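Local coordinates for protein mosquitocidal toxin (Bacillus sphaericus, PDB 2CB4) that kills mosquito larvae, the part here being its catalytic domain, an ADP-ribosyltransferase that probably transfers ADP-ribose from NAD to target proteins, at residues T45-F50 with H110-L115; Y114-S119 with H172-N177. The protein carries 1 engineered substitution. One frame throughout, in Å; residues are numbered along the deposited sequence.

Contact 1 (T45-F50 with H110-L115); sequences TRIPSF and HLLNYL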
loop_
_atom_site.group_PDB
_atom_site.type_symbol
_atom_site.label_atom_id
_atom_site.label_comp_id
_atom_site.label_asym_id
_atom_site.label_seq_id
_atom_site.Cartn_x
_atom_site.Cartn_y
_atom_site.Cartn_z
ATOM N N THR A 45 -7.665 -12.147 38.639
ATOM C CA THR A 45 -6.280 -12.033 39.051
ATOM C C THR A 45 -5.709 -10.620 39.111
ATOM O O THR A 45 -4.651 -10.406 39.698
ATOM C CB THR A 45 -5.377 -12.970 38.237
ATOM O OG1 THR A 45 -5.247 -12.471 36.887
ATOM C CG2 THR A 45 -5.987 -14.390 38.247
ATOM N N ARG A 46 -6.395 -9.652 38.518
ATOM C CA ARG A 46 -5.910 -8.273 38.584
ATOM C C ARG A 46 -6.739 -7.524 39.632
ATOM O O ARG A 46 -6.764 -6.279 39.668
ATOM C CB ARG A 46 -5.962 -7.575 37.214
ATOM C CG ARG A 46 -4.967 -8.099 36.176
ATOM C CD ARG A 46 -3.533 -7.740 36.540
ATOM N NE ARG A 46 -2.550 -8.510 35.772
ATOM C CZ ARG A 46 -1.226 -8.439 35.947
ATOM N NH1 ARG A 46 -0.727 -7.621 36.877
ATOM N NH2 ARG A 46 -0.409 -9.175 35.192
ATOM N N ILE A 47 -7.431 -8.287 40.481
ATOM C CA ILE A 47 -8.237 -7.702 41.548
ATOM C C ILE A 47 -7.752 -8.195 42.924
ATOM O O ILE A 47 -7.977 -9.354 43.301
ATOM C CB ILE A 47 -9.743 -8.001 41.400
ATOM C CG1 ILE A 47 -10.237 -7.633 39.992
ATOM C CG2 ILE A 47 -10.533 -7.300 42.512
ATOM C CD1 ILE A 47 -11.730 -7.778 39.805
ATOM N N PRO A 48 -7.088 -7.307 43.665
ATOM C CA PRO A 48 -6.580 -7.650 44.991
ATOM C C PRO A 48 -7.716 -8.112 45.903
ATOM O O PRO A 48 -8.811 -7.543 45.885
ATOM C CB PRO A 48 -6.009 -6.318 45.505
ATOM C CG PRO A 48 -5.796 -5.492 44.291
ATOM C CD PRO A 48 -6.892 -5.883 43.355
ATOM N N SER A 49 -7.435 -9.138 46.709
ATOM C CA SER A 49 -8.408 -9.697 47.647
ATOM C C SER A 49 -9.026 -8.662 48.561
ATOM O O SER A 49 -10.165 -8.812 48.989
ATOM C CB SER A 49 -7.790 -10.816 48.478
ATOM O OG SER A 49 -7.276 -11.827 47.627
ATOM N N PHE A 50 -8.298 -7.601 48.867
ATOM C CA PHE A 50 -8.883 -6.587 49.739
ATOM C C PHE A 50 -9.924 -5.715 49.031
ATOM O O PHE A 50 -10.794 -5.132 49.683
ATOM C CB PHE A 50 -7.807 -5.736 50.418
ATOM C CG PHE A 50 -6.793 -5.172 49.468
ATOM C CD1 PHE A 50 -5.668 -5.916 49.114
ATOM C CD2 PHE A 50 -6.974 -3.904 48.911
ATOM C CE1 PHE A 50 -4.719 -5.391 48.225
ATOM C CE2 PHE A 50 -6.036 -3.377 48.019
ATOM C CZ PHE A 50 -4.910 -4.118 47.675
ATOM N N HIS A 110 -8.898 -5.481 32.176
ATOM C CA HIS A 110 -8.659 -4.827 33.443
ATOM C C HIS A 110 -9.866 -4.052 33.950
ATOM O O HIS A 110 -10.010 -2.845 33.737
ATOM C CB HIS A 110 -7.391 -3.976 33.405
ATOM C CG HIS A 110 -6.876 -3.630 34.760
ATOM N ND1 HIS A 110 -5.527 -3.492 35.041
ATOM C CD2 HIS A 110 -7.528 -3.419 35.939
ATOM C CE1 HIS A 110 -5.375 -3.188 36.324
ATOM N NE2 HIS A 110 -6.573 -3.146 36.891
ATOM N N LEU A 111 -10.731 -4.767 34.660
ATOM C CA LEU A 111 -11.962 -4.219 35.199
ATOM C C LEU A 111 -11.877 -2.977 36.063
ATOM O O LEU A 111 -12.659 -2.044 35.886
ATOM C CB LEU A 111 -12.799 -5.312 35.873
ATOM C CG LEU A 111 -14.187 -4.880 36.375
ATOM C CD1 LEU A 111 -15.027 -4.333 35.225
ATOM C CD2 LEU A 111 -14.881 -6.050 37.042
ATOM N N LEU A 112 -10.964 -2.964 37.028
ATOM C CA LEU A 112 -10.831 -1.802 37.923
ATOM C C LEU A 112 -10.330 -0.561 37.197
ATOM O O LEU A 112 -10.785 0.536 37.481
ATOM C CB LEU A 112 -9.939 -2.120 39.133
ATOM C CG LEU A 112 -10.679 -2.817 40.288
ATOM C CD1 LEU A 112 -9.677 -3.307 41.328
ATOM C CD2 LEU A 112 -11.753 -1.924 40.924
ATOM N N ASN A 113 -9.446 -0.741 36.222
ATOM C CA ASN A 113 -8.945 0.376 35.475
ATOM C C ASN A 113 -10.023 0.914 34.570
ATOM O O ASN A 113 -10.161 2.146 34.383
ATOM C CB ASN A 113 -7.733 -0.013 34.643
ATOM C CG ASN A 113 -6.456 0.087 35.407
ATOM O OD1 ASN A 113 -6.423 0.443 36.622
ATOM N ND2 ASN A 113 -5.388 -0.235 34.749
ATOM N N TYR A 114 -10.798 -0.026 34.027
ATOM C CA TYR A 114 -11.880 0.340 33.131
ATOM C C TYR A 114 -12.872 1.276 33.849
ATOM O O TYR A 114 -13.183 2.359 33.396
ATOM C CB TYR A 114 -12.510 -0.908 32.488
ATOM C CG TYR A 114 -13.851 -0.626 32.014
ATOM C CD1 TYR A 114 -14.027 0.071 30.820
ATOM C CD2 TYR A 114 -14.985 -0.926 32.805
ATOM C CE1 TYR A 114 -15.295 0.459 30.414
ATOM C CE2 TYR A 114 -16.233 -0.554 32.404
ATOM C CZ TYR A 114 -16.370 0.163 31.197
ATOM O OH TYR A 114 -17.616 0.477 30.743
ATOM N N LEU A 115 -13.301 0.879 35.022
ATOM C CA LEU A 115 -14.231 1.675 35.846
ATOM C C LEU A 115 -13.652 2.982 36.378
ATOM O O LEU A 115 -14.330 3.994 36.538
ATOM C CB LEU A 115 -14.653 0.832 37.062
ATOM C CG LEU A 115 -15.346 -0.511 36.815
ATOM C CD1 LEU A 115 -15.332 -1.252 38.159
ATOM C CD2 LEU A 115 -16.824 -0.246 36.259
#

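Contact 2 (Y114-S119 with H172-N177); sequences YLRTNS and HNPFPN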
loop_
_atom_site.group_PDB
_atom_site.type_symbol
_atom_site.label_atom_id
_atom_site.label_comp_id
_atom_site.label_asym_id
_atom_site.label_seq_id
_atom_site.Cartn_x
_atom_site.Cartn_y
_atom_site.Cartn_z
ATOM N N TYR A 114 -10.798 -0.026 34.027
ATOM C CA TYR A 114 -11.880 0.340 33.131
ATOM C C TYR A 114 -12.872 1.276 33.849
ATOM O O TYR A 114 -13.183 2.359 33.396
ATOM C CB TYR A 114 -12.510 -0.908 32.488
ATOM C CG TYR A 114 -13.851 -0.626 32.014
ATOM C CD1 TYR A 114 -14.027 0.071 30.820
ATOM C CD2 TYR A 114 -14.985 -0.926 32.805
ATOM C CE1 TYR A 114 -15.295 0.459 30.414
ATOM C CE2 TYR A 114 -16.233 -0.554 32.404
ATOM C CZ TYR A 114 -16.370 0.163 31.197
ATOM O OH TYR A 114 -17.616 0.477 30.743
ATOM N N LEU A 115 -13.301 0.879 35.022
ATOM C CA LEU A 115 -14.231 1.675 35.846
ATOM C C LEU A 115 -13.652 2.982 36.378
ATOM O O LEU A 115 -14.330 3.994 36.538
ATOM C CB LEU A 115 -14.653 0.832 37.062
ATOM C CG LEU A 115 -15.346 -0.511 36.815
ATOM C CD1 LEU A 115 -15.332 -1.252 38.159
ATOM C CD2 LEU A 115 -16.824 -0.246 36.259
ATOM N N ARG A 116 -12.408 2.940 36.785
ATOM C CA ARG A 116 -11.787 4.121 37.323
ATOM C C ARG A 116 -11.325 5.155 36.311
ATOM O O ARG A 116 -11.293 6.353 36.611
ATOM C CB ARG A 116 -10.564 3.715 38.166
ATOM C CG ARG A 116 -9.939 4.917 38.936
ATOM C CD ARG A 116 -8.843 4.484 39.901
ATOM N NE ARG A 116 -9.331 3.601 40.961
ATOM C CZ ARG A 116 -10.086 4.001 41.982
ATOM N NH1 ARG A 116 -10.458 5.283 42.087
ATOM N NH2 ARG A 116 -10.476 3.119 42.902
ATOM N N THR A 117 -10.894 4.692 35.145
ATOM C CA THR A 117 -10.312 5.572 34.146
ATOM C C THR A 117 -11.024 5.643 32.805
ATOM O O THR A 117 -10.757 6.567 32.013
ATOM C CB THR A 117 -8.850 5.127 33.836
ATOM O OG1 THR A 117 -8.882 3.990 32.973
ATOM C CG2 THR A 117 -8.080 4.763 35.097
ATOM N N ASN A 118 -11.876 4.651 32.521
ATOM C CA ASN A 118 -12.578 4.572 31.243
ATOM C C ASN A 118 -11.687 4.179 30.078
ATOM O O ASN A 118 -11.980 4.500 28.935
ATOM C CB ASN A 118 -13.332 5.854 30.897
ATOM C CG ASN A 118 -14.578 5.588 30.022
ATOM O OD1 ASN A 118 -15.177 4.493 30.061
ATOM N ND2 ASN A 118 -14.958 6.585 29.252
ATOM N N SER A 119 -10.613 3.471 30.369
ATOM C CA SER A 119 -9.688 2.987 29.348
ATOM C C SER A 119 -10.453 1.976 28.456
ATOM O O SER A 119 -11.405 1.352 28.904
ATOM C CB SER A 119 -8.513 2.286 30.065
ATOM O OG SER A 119 -8.987 1.412 31.101
ATOM N N HIS A 172 -12.875 0.457 47.915
ATOM C CA HIS A 172 -12.101 -0.088 46.814
ATOM C C HIS A 172 -12.949 -0.078 45.545
ATOM O O HIS A 172 -12.536 -0.523 44.460
ATOM C CB HIS A 172 -11.574 -1.469 47.169
ATOM C CG HIS A 172 -10.566 -1.447 48.263
ATOM N ND1 HIS A 172 -10.910 -1.382 49.597
ATOM C CD2 HIS A 172 -9.218 -1.389 48.216
ATOM C CE1 HIS A 172 -9.815 -1.324 50.327
ATOM N NE2 HIS A 172 -8.771 -1.326 49.513
ATOM N N ASN A 173 -14.167 0.411 45.685
ATOM C CA ASN A 173 -15.059 0.545 44.537
ATOM C C ASN A 173 -14.852 2.000 44.063
ATOM O O ASN A 173 -15.215 2.958 44.791
ATOM C CB ASN A 173 -16.516 0.328 44.937
ATOM C CG ASN A 173 -17.455 0.358 43.743
ATOM O OD1 ASN A 173 -17.002 0.162 42.616
ATOM N ND2 ASN A 173 -18.750 0.541 43.989
ATOM N N PRO A 174 -14.240 2.178 42.894
ATOM C CA PRO A 174 -13.983 3.551 42.382
ATOM C C PRO A 174 -15.117 4.596 42.397
ATOM O O PRO A 174 -14.915 5.730 42.846
ATOM C CB PRO A 174 -13.484 3.311 40.943
ATOM C CG PRO A 174 -12.893 1.885 40.953
ATOM C CD PRO A 174 -13.619 1.112 42.054
ATOM N N PHE A 175 -16.301 4.253 41.845
ATOM C CA PHE A 175 -17.462 5.186 41.725
ATOM C C PHE A 175 -18.764 4.425 41.951
ATOM O O PHE A 175 -19.329 3.792 41.010
ATOM C CB PHE A 175 -17.477 5.831 40.322
ATOM C CG PHE A 175 -16.201 6.548 39.960
ATOM C CD1 PHE A 175 -15.830 7.750 40.599
ATOM C CD2 PHE A 175 -15.334 6.004 38.991
ATOM C CE1 PHE A 175 -14.613 8.416 40.233
ATOM C CE2 PHE A 175 -14.125 6.640 38.630
ATOM C CZ PHE A 175 -13.763 7.840 39.251
ATOM N N PRO A 176 -19.235 4.476 43.193
ATOM C CA PRO A 176 -20.449 3.750 43.568
ATOM C C PRO A 176 -21.766 4.359 43.120
ATOM O O PRO A 176 -22.739 3.637 42.855
ATOM C CB PRO A 176 -20.386 3.690 45.111
ATOM C CG PRO A 176 -19.104 4.313 45.512
ATOM C CD PRO A 176 -18.292 4.641 44.317
ATOM N N ASN A 177 -21.809 5.675 43.061
ATOM C CA ASN A 177 -22.997 6.412 42.690
ATOM C C ASN A 177 -23.612 6.113 41.349
ATOM O O ASN A 177 -24.743 6.556 41.071
ATOM C CB ASN A 177 -22.686 7.901 42.668
ATOM C CG ASN A 177 -22.050 8.395 43.975
ATOM O OD1 ASN A 177 -22.095 7.693 44.982
ATOM N ND2 ASN A 177 -21.503 9.606 43.952
#

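Contact 1 (T45-F50 with H110-L115)
Arg46 and Ile47, in an irregular loop, pass the first turn of helix 111-117, with the CA atoms of Arg46 and His110 6.8 Å apart and those of Ile47 and Leu112 7.4 Å apart. His110 is the N-cap residue. Its carbonyl O accepts the first bond of the helix, from Tyr114 N. The contact is small, burying 219 Å² in all, and it is made by van der Waals packing.

Leu112 carries most of the apolar contact. Its CB points at the loop, and CD1 lies anti to CA (chi2 170°), which extends this branch toward the loop. The methyl CD1 meets two side chains there. Ile47 CG2 is 4.3 Å from Leu112 CD1, and Pro48 CD is also 4.3 Å from it. Arg46 O lies beside the same methyl. None of these approaches is tight.

The His110 ring has Arg46 CB over one face. Asn113 ND2, from the same helix, lies 3.2 Å above the other, offset toward the rim. Glu107 accepts a hydrogen bond from this amide and so holds it in place. Beyond CB, the Arg46 chain turns away from the helix and packs on Pro105. Asp34 of the second subunit packs against both Arg46 and His110, so this side of the contact faces the subunit interface.

The arrangement is plain surface packing. The loop that follows helix 36-44 is laid against the N-capped start of helix 111-117, and this helix belongs to the region of the Scabin-like ADP-ribosyltransferase family.

Contact 2 (Y114-S119 with H172-N177)
The guanidinium of Arg116 lies with one face over the Pro174 ring, although it makes no salt bridge or hydrogen bond to 172-177. NH2 of Arg116 comes within 3.3 Å of CG of Pro174, and CB of Pro174 stands 3.5 Å above the guanidinium plane, offset toward its rim. The Arg116 chain starts out extended and then bends at chi3 (-63°), where NE turns toward the proline. The two side chains cross at about a right angle.

Phe175 uses its ring edge. CD2 of Phe175 is 3.3 Å from Leu115 O, and CE2 is 3.5 Å from Arg116 O. The Leu115 oxygen lies in the ring plane, so the weakly positive C-H rim probably faces the negative end of the helix.

CB of Leu115 packs at 4.4 Å on CG of Pro174. The same leucine side chain also touches Ile164 of helix 164-167 and Gln180 and Thr182 of strand 180-184. Segment 172-177 lies in the loop between that helix and that strand and packs against the C-terminal half of helix 111-117, at Leu115 and Arg116.

Overall arrangement
Both contacts use helix 111-117 and share Tyr114 and Leu115, with centres about 10 Å apart. Contact 1 takes its first turn and contact 2 its last turn. The two partner loops also meet each other. Phe50 CD2 of contact 1 lies 3.2 Å from His172 NE2 of contact 2, and their ring planes are inclined by about 70°. Leu112 links the two directly: its CD2 touches Pro174 CD at 3.7 Å, while its other methyl serves the 45-50 loop. Contact 1 is farther out, about 20 Å from the centre of the chain against about 15 Å. Both are surface packing and both reach the second subunit.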